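PDB 2EJ5: enoyl-CoA hydratase subunit II from Geobacillus kaustophilus, which catalyses the hydration of enoyl-CoA thioesters as a crotonase-family lyase, probably within phenylacetic acid catabolism. Local coordinates for the interface of chains A and B. Sequence-based numbering; all coordinates share one arbitrary frame. Chains: chain A/B, Enoyl-CoA hydratase subunit II.

Contact 1: the interface of chains A and B. Residues chain A 118, 192, 195-196, 199; chain B 160-161, 163.
B:Leu161 pushes into a pocket of chain A formed by A:Phe118, A:Phe192, A:Arg195 and A:Leu196. Its CB lies 4.1 Å from the terminal NH2 of A:Arg195. Beyond CG the chain forks. CD1 reaches the rims of two rings, 4.0 Å from CE1 of A:Phe118 and slightly farther from CE1 of A:Phe192. CD2 turns to the other side, 3.9 Å from CD2 of A:Leu196. The same methyl sits over the centre of the A:Arg195 guanidinium, 4.0 Å above its plane. A:Arg195 keeps CG anti to the backbone N (chi1 159°) and runs extended to NE, which carries the flat group across the leucine. NH2 forms a salt bridge with B:Glu163 OE1 at 3.5 Å, the guanidinium and carboxylate planes nearly perpendicular (87°). A water at the edge of the guanidinium bonds NH2 and lies, rather closely, by the backbone O of B:Leu161. With an alanine here in place of A:Arg195, B:Glu163 would probably lose its charged mate and one side of B:Leu161 its cover. Next door, B:Val160 CG1 meets the edge of A:Phe118, 3.8 Å from CZ. The pocket joins helix 185-197 and the start of strand 118-122 to the end of helix 152-161 of chain B.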
ATOM      1  N   PHE A 118       1.935 -16.413  -3.774  1.00 16.24           N
ATOM      2  CA  PHE A 118       1.649 -16.886  -2.419  1.00 16.17           C
ATOM      3  C   PHE A 118       2.956 -17.331  -1.795  1.00 15.88           C
ATOM      4  O   PHE A 118       3.859 -17.803  -2.530  1.00 16.77           O
ATOM      5  CB  PHE A 118       0.696 -18.093  -2.467  1.00 16.87           C
ATOM      6  CG  PHE A 118      -0.605 -17.828  -3.186  1.00 16.91           C
ATOM      7  CD1 PHE A 118      -1.689 -17.236  -2.507  1.00 18.22           C
ATOM      8  CD2 PHE A 118      -0.764 -18.180  -4.521  1.00 14.43           C
ATOM      9  CE1 PHE A 118      -2.902 -16.990  -3.135  1.00 15.21           C
ATOM     10  CE2 PHE A 118      -1.981 -17.948  -5.167  1.00 18.36           C
ATOM     11  CZ  PHE A 118      -3.064 -17.354  -4.470  1.00 18.34           C
ATOM     12  N   PHE A 192      -2.266 -27.282  -1.213  1.00 18.18           N
ATOM     13  CA  PHE A 192      -2.460 -25.866  -1.621  1.00 18.38           C
ATOM     14  C   PHE A 192      -2.200 -25.733  -3.123  1.00 18.13           C
ATOM     15  O   PHE A 192      -3.004 -25.162  -3.849  1.00 17.12           O
ATOM     16  CB  PHE A 192      -1.529 -24.942  -0.788  1.00 18.59           C
ATOM     17  CG  PHE A 192      -1.808 -23.460  -0.972  1.00 20.21           C
ATOM     18  CD1 PHE A 192      -2.808 -22.838  -0.240  1.00 22.86           C
ATOM     19  CD2 PHE A 192      -1.048 -22.699  -1.861  1.00 18.34           C
ATOM     20  CE1 PHE A 192      -3.066 -21.471  -0.400  1.00 26.63           C
ATOM     21  CE2 PHE A 192      -1.303 -21.328  -2.049  1.00 21.65           C
ATOM     22  CZ  PHE A 192      -2.305 -20.715  -1.317  1.00 22.77           C
ATOM     23  N   ARG A 195      -4.878 -27.556  -5.018  1.00 17.86           N
ATOM     24  CA  ARG A 195      -6.091 -26.765  -4.966  1.00 18.12           C
ATOM     25  C   ARG A 195      -6.071 -25.629  -6.003  1.00 17.43           C
ATOM     26  O   ARG A 195      -7.062 -25.406  -6.672  1.00 16.56           O
ATOM     27  CB  ARG A 195      -6.309 -26.226  -3.558  1.00 18.62           C
ATOM     28  CG  ARG A 195      -7.210 -25.056  -3.521  1.00 22.90           C
ATOM     29  CD  ARG A 195      -7.344 -24.501  -2.109  1.00 29.68           C
ATOM     30  NE  ARG A 195      -8.441 -23.531  -2.062  1.00 30.18           N
ATOM     31  CZ  ARG A 195      -8.618 -22.637  -1.090  1.00 33.22           C
ATOM     32  NH1 ARG A 195      -7.764 -22.569  -0.064  1.00 36.79           N
ATOM     33  NH2 ARG A 195      -9.651 -21.808  -1.146  1.00 31.98           N
ATOM     34  N   LEU A 196      -4.941 -24.920  -6.145  1.00 16.20           N
ATOM     35  CA  LEU A 196      -4.821 -23.875  -7.189  1.00 16.40           C
ATOM     36  C   LEU A 196      -4.847 -24.466  -8.593  1.00 16.85           C
ATOM     37  O   LEU A 196      -5.481 -23.901  -9.511  1.00 16.24           O
ATOM     38  CB  LEU A 196      -3.517 -23.115  -7.019  1.00 15.57           C
ATOM     39  CG  LEU A 196      -3.500 -22.102  -5.863  1.00 19.44           C
ATOM     40  CD1 LEU A 196      -2.064 -21.758  -5.534  1.00 20.04           C
ATOM     41  CD2 LEU A 196      -4.241 -20.858  -6.330  1.00 17.41           C
ATOM     42  N   MET A 199      -8.232 -24.721 -10.154  1.00 18.38           N
ATOM     43  CA  MET A 199      -9.044 -23.520 -10.343  1.00 18.03           C
ATOM     44  C   MET A 199      -8.990 -23.074 -11.807  1.00 17.56           C
ATOM     45  O   MET A 199      -8.209 -23.653 -12.596  1.00 18.86           O
ATOM     46  CB  MET A 199      -8.506 -22.401  -9.406  1.00 18.28           C
ATOM     47  CG  MET A 199      -8.535 -22.756  -7.933  1.00 19.33           C
ATOM     48  SD  MET A 199      -8.413 -21.270  -6.909  1.00 19.41           S
ATOM     49  CE  MET A 199     -10.088 -20.619  -7.102  1.00 24.67           C
TER
ATOM     50  N   VAL B 160      -8.037 -14.672  -6.108  1.00 15.68           N
ATOM     51  CA  VAL B 160      -7.691 -15.973  -6.681  1.00 16.01           C
ATOM     52  C   VAL B 160      -8.382 -17.084  -5.938  1.00 17.81           C
ATOM     53  O   VAL B 160      -8.988 -17.973  -6.557  1.00 17.44           O
ATOM     54  CB  VAL B 160      -6.134 -16.209  -6.811  1.00 15.18           C
ATOM     55  CG1 VAL B 160      -5.770 -17.691  -7.091  1.00 14.52           C
ATOM     56  CG2 VAL B 160      -5.558 -15.294  -7.869  1.00 15.52           C
ATOM     57  N   LEU B 161      -8.315 -17.041  -4.618  1.00 18.73           N
ATOM     58  CA  LEU B 161      -8.929 -18.099  -3.822  1.00 20.46           C
ATOM     59  C   LEU B 161     -10.424 -17.874  -3.684  1.00 21.32           C
ATOM     60  O   LEU B 161     -11.188 -18.831  -3.511  1.00 20.68           O
ATOM     61  CB  LEU B 161      -8.225 -18.213  -2.480  1.00 21.20           C
ATOM     62  CG  LEU B 161      -6.759 -18.660  -2.637  1.00 24.04           C
ATOM     63  CD1 LEU B 161      -6.054 -18.668  -1.281  1.00 27.14           C
ATOM     64  CD2 LEU B 161      -6.612 -20.037  -3.360  1.00 27.93           C
ATOM     65  N   GLU B 163     -12.362 -16.609  -1.404  1.00 20.66           N
ATOM     66  CA  GLU B 163     -13.021 -17.014  -0.174  1.00 22.23           C
ATOM     67  C   GLU B 163     -13.757 -15.843   0.465  1.00 22.47           C
ATOM     68  O   GLU B 163     -13.198 -14.755   0.641  1.00 21.86           O
ATOM     69  CB  GLU B 163     -12.051 -17.616   0.834  1.00 21.90           C
ATOM     70  CG  GLU B 163     -11.197 -18.709   0.275  1.00 27.59           C
ATOM     71  CD  GLU B 163     -10.710 -19.633   1.352  1.00 34.74           C
ATOM     72  OE1 GLU B 163      -9.490 -19.635   1.631  1.00 34.56           O
ATOM     73  OE2 GLU B 163     -11.569 -20.352   1.936  1.00 39.38           O
TER
HETATM   74  O   HOH W   1     -11.276 -21.231  -3.171  1.00 39.93           O

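Contact 2: the interface of chains A and B. Residues chain A 203, 206-207, 210, 233; chain B 136-138, 143.
This is an apolar subunit interface of the crotonase fold, where A:Leu206, A:Ile207 and A:Leu210 receive B:Val137 and B:Leu143. It joins two of the three copies in the deposited assembly, probably the trimer typical of this family. One face of helix 201-216 of chain A packs on a loop and a helix start of chain B. B:Val137 is the central side chain. Its CG1 points at the helix, 3.6 Å from CB of A:Leu206 and 3.7 Å from CG2 of A:Ile207. With chi1 at -56°, CG1 stands anti to the carbonyl carbon, and the other methyl, CG2, turns to A:Leu210 CD1 at 3.9 Å. The B:Val137 and A:Ile207 side chains lie alongside one another, pointing in opposite senses. A:Ile207 has CG1 in the crowded position between backbone N and carbonyl carbon (chi1 84°). Its CG2 faces chain B instead and also touches the ring of B:Pro138, 3.6 Å from CD. B:Leu143 comes in at about a right angle to A:Leu210. It does so with one branch: CD1 lies 3.9 Å from CB of A:Leu210 and 4.0 Å from CB of A:Ile207. At the other end of the patch, CD2 of B:Leu136 rests 3.8 Å from CB of A:Ala233, which belongs to helix 219-235. The methyl of A:Ala203 faces the backbone carbonyl of B:Leu136.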
ATOM      1  N   ALA A 203      -8.519 -17.474 -15.905  1.00 17.43           N
ATOM      2  CA  ALA A 203      -8.968 -16.320 -15.093  1.00 16.49           C
ATOM      3  C   ALA A 203      -7.877 -15.893 -14.137  1.00 14.93           C
ATOM      4  O   ALA A 203      -7.700 -14.700 -13.923  1.00 15.52           O
ATOM      5  CB  ALA A 203     -10.243 -16.627 -14.344  1.00 16.83           C
ATOM      6  N   LEU A 206      -5.281 -13.850 -16.083  1.00 13.84           N
ATOM      7  CA  LEU A 206      -5.850 -12.536 -16.380  1.00 13.06           C
ATOM      8  C   LEU A 206      -5.906 -11.623 -15.141  1.00 13.62           C
ATOM      9  O   LEU A 206      -5.721 -10.399 -15.223  1.00 13.62           O
ATOM     10  CB  LEU A 206      -7.253 -12.727 -16.981  1.00 13.79           C
ATOM     11  CG  LEU A 206      -7.281 -13.258 -18.452  1.00 16.45           C
ATOM     12  CD1 LEU A 206      -8.658 -13.609 -18.897  1.00 16.17           C
ATOM     13  CD2 LEU A 206      -6.613 -12.336 -19.460  1.00 16.27           C
ATOM     14  N   ILE A 207      -6.167 -12.205 -13.977  1.00 11.83           N
ATOM     15  CA  ILE A 207      -6.098 -11.369 -12.775  0.50 12.43           C
ATOM     16  C   ILE A 207      -4.651 -10.930 -12.473  1.00 12.49           C
ATOM     17  O   ILE A 207      -4.423  -9.755 -12.070  1.00 12.58           O
ATOM     18  CB  ILE A 207      -6.823 -11.974 -11.539  0.50 12.82           C
ATOM     19  CG1 ILE A 207      -5.936 -12.943 -10.799  0.50 13.37           C
ATOM     20  CG2 ILE A 207      -8.211 -12.491 -11.870  0.50 10.96           C
ATOM     21  CD1 ILE A 207      -5.235 -12.230  -9.654  0.50 14.66           C
ATOM     22  N   LEU A 210      -4.085  -8.119 -14.798  1.00 13.74           N
ATOM     23  CA  LEU A 210      -4.738  -6.931 -14.308  1.00 14.19           C
ATOM     24  C   LEU A 210      -4.055  -6.329 -13.091  1.00 14.23           C
ATOM     25  O   LEU A 210      -4.103  -5.126 -12.905  1.00 14.90           O
ATOM     26  CB  LEU A 210      -6.226  -7.197 -14.016  1.00 14.14           C
ATOM     27  CG  LEU A 210      -7.154  -7.344 -15.227  1.00 18.41           C
ATOM     28  CD1 LEU A 210      -8.571  -7.646 -14.725  1.00 19.41           C
ATOM     29  CD2 LEU A 210      -7.142  -6.068 -16.072  1.00 18.22           C
ATOM     30  N   ALA A 233     -12.071 -13.818 -20.433  1.00 17.98           N
ATOM     31  CA  ALA A 233     -12.443 -14.844 -19.461  1.00 18.96           C
ATOM     32  C   ALA A 233     -13.826 -15.390 -19.810  1.00 19.14           C
ATOM     33  O   ALA A 233     -14.089 -16.578 -19.629  1.00 19.23           O
ATOM     34  CB  ALA A 233     -12.407 -14.295 -17.996  1.00 18.08           C
TER
ATOM     35  N   LEU B 136     -14.387 -16.003 -13.957  1.00 16.27           N
ATOM     36  CA  LEU B 136     -14.225 -14.616 -14.351  1.00 16.28           C
ATOM     37  C   LEU B 136     -13.223 -13.860 -13.451  1.00 16.37           C
ATOM     38  O   LEU B 136     -12.765 -14.389 -12.421  1.00 16.06           O
ATOM     39  CB  LEU B 136     -15.601 -13.909 -14.361  1.00 16.75           C
ATOM     40  CG  LEU B 136     -16.635 -14.312 -15.435  1.00 18.55           C
ATOM     41  CD1 LEU B 136     -17.869 -13.450 -15.335  1.00 20.80           C
ATOM     42  CD2 LEU B 136     -16.061 -14.274 -16.887  1.00 17.52           C
ATOM     43  N   VAL B 137     -12.890 -12.621 -13.831  1.00 16.55           N
ATOM     44  CA  VAL B 137     -11.926 -11.817 -13.090  1.00 16.29           C
ATOM     45  C   VAL B 137     -12.709 -10.772 -12.273  1.00 17.00           C
ATOM     46  O   VAL B 137     -13.812 -10.383 -12.667  1.00 17.49           O
ATOM     47  CB  VAL B 137     -10.909 -11.094 -14.042  1.00 17.23           C
ATOM     48  CG1 VAL B 137     -10.180 -12.102 -14.966  1.00 18.28           C
ATOM     49  CG2 VAL B 137     -11.599 -10.075 -14.893  1.00 16.27           C
ATOM     50  N   PRO B 138     -12.162 -10.342 -11.112  1.00 16.69           N
ATOM     51  CA  PRO B 138     -12.826  -9.236 -10.435  1.00 16.99           C
ATOM     52  C   PRO B 138     -12.831  -7.998 -11.317  1.00 16.59           C
ATOM     53  O   PRO B 138     -11.812  -7.679 -11.906  1.00 16.85           O
ATOM     54  CB  PRO B 138     -11.981  -9.034  -9.168  1.00 17.22           C
ATOM     55  CG  PRO B 138     -11.375 -10.463  -8.886  1.00 17.55           C
ATOM     56  CD  PRO B 138     -11.017 -10.866 -10.336  1.00 17.03           C
ATOM     57  N   LEU B 143      -9.714  -4.642  -8.906  1.00 11.98           N
ATOM     58  CA  LEU B 143      -8.284  -4.801  -8.757  1.00 12.54           C
ATOM     59  C   LEU B 143      -7.482  -3.502  -8.847  1.00 11.91           C
ATOM     60  O   LEU B 143      -6.266  -3.515  -8.691  1.00 11.15           O
ATOM     61  CB  LEU B 143      -7.762  -5.868  -9.736  1.00 11.50           C
ATOM     62  CG  LEU B 143      -8.370  -7.265  -9.517  1.00 15.32           C
ATOM     63  CD1 LEU B 143      -7.866  -8.173 -10.659  1.00 17.19           C
ATOM     64  CD2 LEU B 143      -8.043  -7.847  -8.180  1.00 16.08           C
TER

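Contact 3: the interface of chains A and B. Residues chain A 208, 211-212, 215; chain B 152, 156.
B:Arg152 lays its guanidinium against A:Glu215 and A:Leu211 on the last turns of a chain A helix. The side chains of B:Arg152 and A:Glu215 cross at about a right angle, yet their flat ends are nearly parallel, 18° apart. The carboxylate lies over one face of the guanidinium, shifted toward NH1. This stacking is doubtful in detail, because OE1 is modelled too close to NH1. OE2 is 3.0 Å from NH2 of B:Arg152, but no N-H is aimed at it, and no hydrogen bond is drawn. The pair is a salt bridge held by charge. B:Arg152 starts with CG anti to the backbone N (chi1 174°) and bends at chi3, bringing the guanidinium against helix 201-216 of chain A. One edge of that group faces the backbone of A:Leu211, where NH1 gives a weak hydrogen bond to O at 3.4 Å. The negative C-terminal end of helix 201-216 would probably favour the arginine's charge. CB of A:Leu211 sits 3.7 Å from CZ of B:Arg152, giving the cation an apolar neighbour. A:Arg212 is close by, its CG 3.9 Å from NH2 of B:Arg152. Farther along, A:Leu211 meets B:Leu156 at about a right angle, CD1 to CD1 at 3.9 Å. The site pairs the C-terminal part of helix 201-216 with helix 152-161 of chain B, which B:Arg152 opens.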
ATOM      1  N   LYS A 208      -3.675 -11.802 -12.691  1.00 12.71           N
ATOM      2  CA  LYS A 208      -2.284 -11.378 -12.575  1.00 12.67           C
ATOM      3  C   LYS A 208      -1.947 -10.283 -13.598  1.00 13.06           C
ATOM      4  O   LYS A 208      -1.176  -9.352 -13.304  1.00 12.48           O
ATOM      5  CB  LYS A 208      -1.370 -12.585 -12.753  1.00 12.65           C
ATOM      6  CG  LYS A 208      -1.301 -13.460 -11.535  1.00 12.26           C
ATOM      7  CD  LYS A 208      -0.456 -14.699 -11.764  1.00 12.32           C
ATOM      8  CE  LYS A 208       1.079 -14.344 -11.833  1.00 13.74           C
ATOM      9  NZ  LYS A 208       1.995 -15.436 -11.306  1.00 14.02           N
ATOM     10  N   LEU A 211      -3.476  -7.156 -12.221  1.00 14.54           N
ATOM     11  CA  LEU A 211      -2.709  -6.624 -11.078  1.00 14.09           C
ATOM     12  C   LEU A 211      -1.475  -5.853 -11.540  1.00 13.99           C
ATOM     13  O   LEU A 211      -1.116  -4.863 -10.938  1.00 11.93           O
ATOM     14  CB  LEU A 211      -2.318  -7.725 -10.075  1.00 13.62           C
ATOM     15  CG  LEU A 211      -3.520  -8.216  -9.213  1.00 14.70           C
ATOM     16  CD1 LEU A 211      -3.140  -9.445  -8.471  1.00 16.69           C
ATOM     17  CD2 LEU A 211      -4.062  -7.110  -8.209  1.00 14.62           C
ATOM     18  N   ARG A 212      -0.849  -6.317 -12.613  1.00 15.41           N
ATOM     19  CA  ARG A 212       0.226  -5.596 -13.302  1.00 18.00           C
ATOM     20  C   ARG A 212      -0.302  -4.289 -13.869  1.00 16.65           C
ATOM     21  O   ARG A 212       0.301  -3.225 -13.614  1.00 17.78           O
ATOM     22  CB  ARG A 212       0.854  -6.455 -14.418  1.00 17.91           C
ATOM     23  CG  ARG A 212       1.906  -7.442 -13.897  1.00 19.94           C
ATOM     24  CD  ARG A 212       2.209  -8.647 -14.829  1.00 24.42           C
ATOM     25  NE  ARG A 212       2.149  -8.403 -16.274  1.00 32.22           N
ATOM     26  CZ  ARG A 212       1.644  -9.258 -17.170  1.00 34.11           C
ATOM     27  NH1 ARG A 212       1.119 -10.438 -16.802  1.00 29.53           N
ATOM     28  NH2 ARG A 212       1.652  -8.917 -18.458  1.00 37.40           N
ATOM     29  N   GLU A 215      -0.915  -1.568 -11.161  1.00 24.16           N
ATOM     30  CA  GLU A 215       0.269  -0.880 -10.625  1.00 26.88           C
ATOM     31  C   GLU A 215       0.956   0.049 -11.632  1.00 27.55           C
ATOM     32  O   GLU A 215       1.812   0.848 -11.245  1.00 28.10           O
ATOM     33  CB  GLU A 215       1.276  -1.835  -9.904  1.00 27.65           C
ATOM     34  CG  GLU A 215       1.338  -3.220 -10.402  1.00 29.42           C
ATOM     35  CD  GLU A 215       2.080  -4.263  -9.515  1.00 28.44           C
ATOM     36  OE1 GLU A 215       1.889  -4.361  -8.272  1.00 30.83           O
ATOM     37  OE2 GLU A 215       2.848  -5.055 -10.118  1.00 27.68           O
TER
ATOM     38  N   ARG B 152      -0.592  -6.041  -2.362  1.00 15.50           N
ATOM     39  CA  ARG B 152      -0.731  -6.955  -3.511  1.00 16.72           C
ATOM     40  C   ARG B 152      -1.104  -8.355  -3.102  1.00 13.91           C
ATOM     41  O   ARG B 152      -1.888  -9.020  -3.806  1.00 15.47           O
ATOM     42  CB  ARG B 152       0.562  -6.994  -4.358  1.00 16.53           C
ATOM     43  CG  ARG B 152       0.550  -8.066  -5.520  1.00 18.89           C
ATOM     44  CD  ARG B 152       1.824  -7.900  -6.397  1.00 20.66           C
ATOM     45  NE  ARG B 152       1.700  -8.131  -7.849  1.00 31.73           N
ATOM     46  CZ  ARG B 152       1.140  -7.302  -8.732  1.00 33.41           C
ATOM     47  NH1 ARG B 152       0.538  -6.191  -8.321  1.00 40.20           N
ATOM     48  NH2 ARG B 152       1.149  -7.580 -10.032  1.00 29.76           N
ATOM     49  N   LEU B 156      -4.449 -10.449  -4.268  1.00 14.20           N
ATOM     50  CA  LEU B 156      -4.340 -11.663  -5.101  1.00 15.64           C
ATOM     51  C   LEU B 156      -5.039 -12.870  -4.411  1.00 16.34           C
ATOM     52  O   LEU B 156      -5.772 -13.620  -5.052  1.00 18.55           O
ATOM     53  CB  LEU B 156      -2.871 -11.932  -5.448  1.00 15.02           C
ATOM     54  CG  LEU B 156      -2.670 -13.024  -6.507  1.00 18.79           C
ATOM     55  CD1 LEU B 156      -1.463 -12.751  -7.389  1.00 21.21           C
ATOM     56  CD2 LEU B 156      -2.575 -14.350  -5.789  1.00 18.11           C
TER

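Contact 2 and contact 3 share helix 201-216 of chain A, and their C-alpha centres are about 10 Å apart. The C-alpha centre of contact 1 lies about 14 Å from that of contact 2 and about 15 Å from that of contact 3. Contact 1 and contact 3 take opposite ends of helix 152-161 of chain B, so this helix meets chain A at both ends. Contact 2 adds the preceding loop and helix 142-150. Contacts 1 and 3 each include a charged pair, while contact 2 is mainly apolar; the three form a triangle. The two chains contribute different surfaces, as expected for a ring closed by a third copy in the deposited trimer.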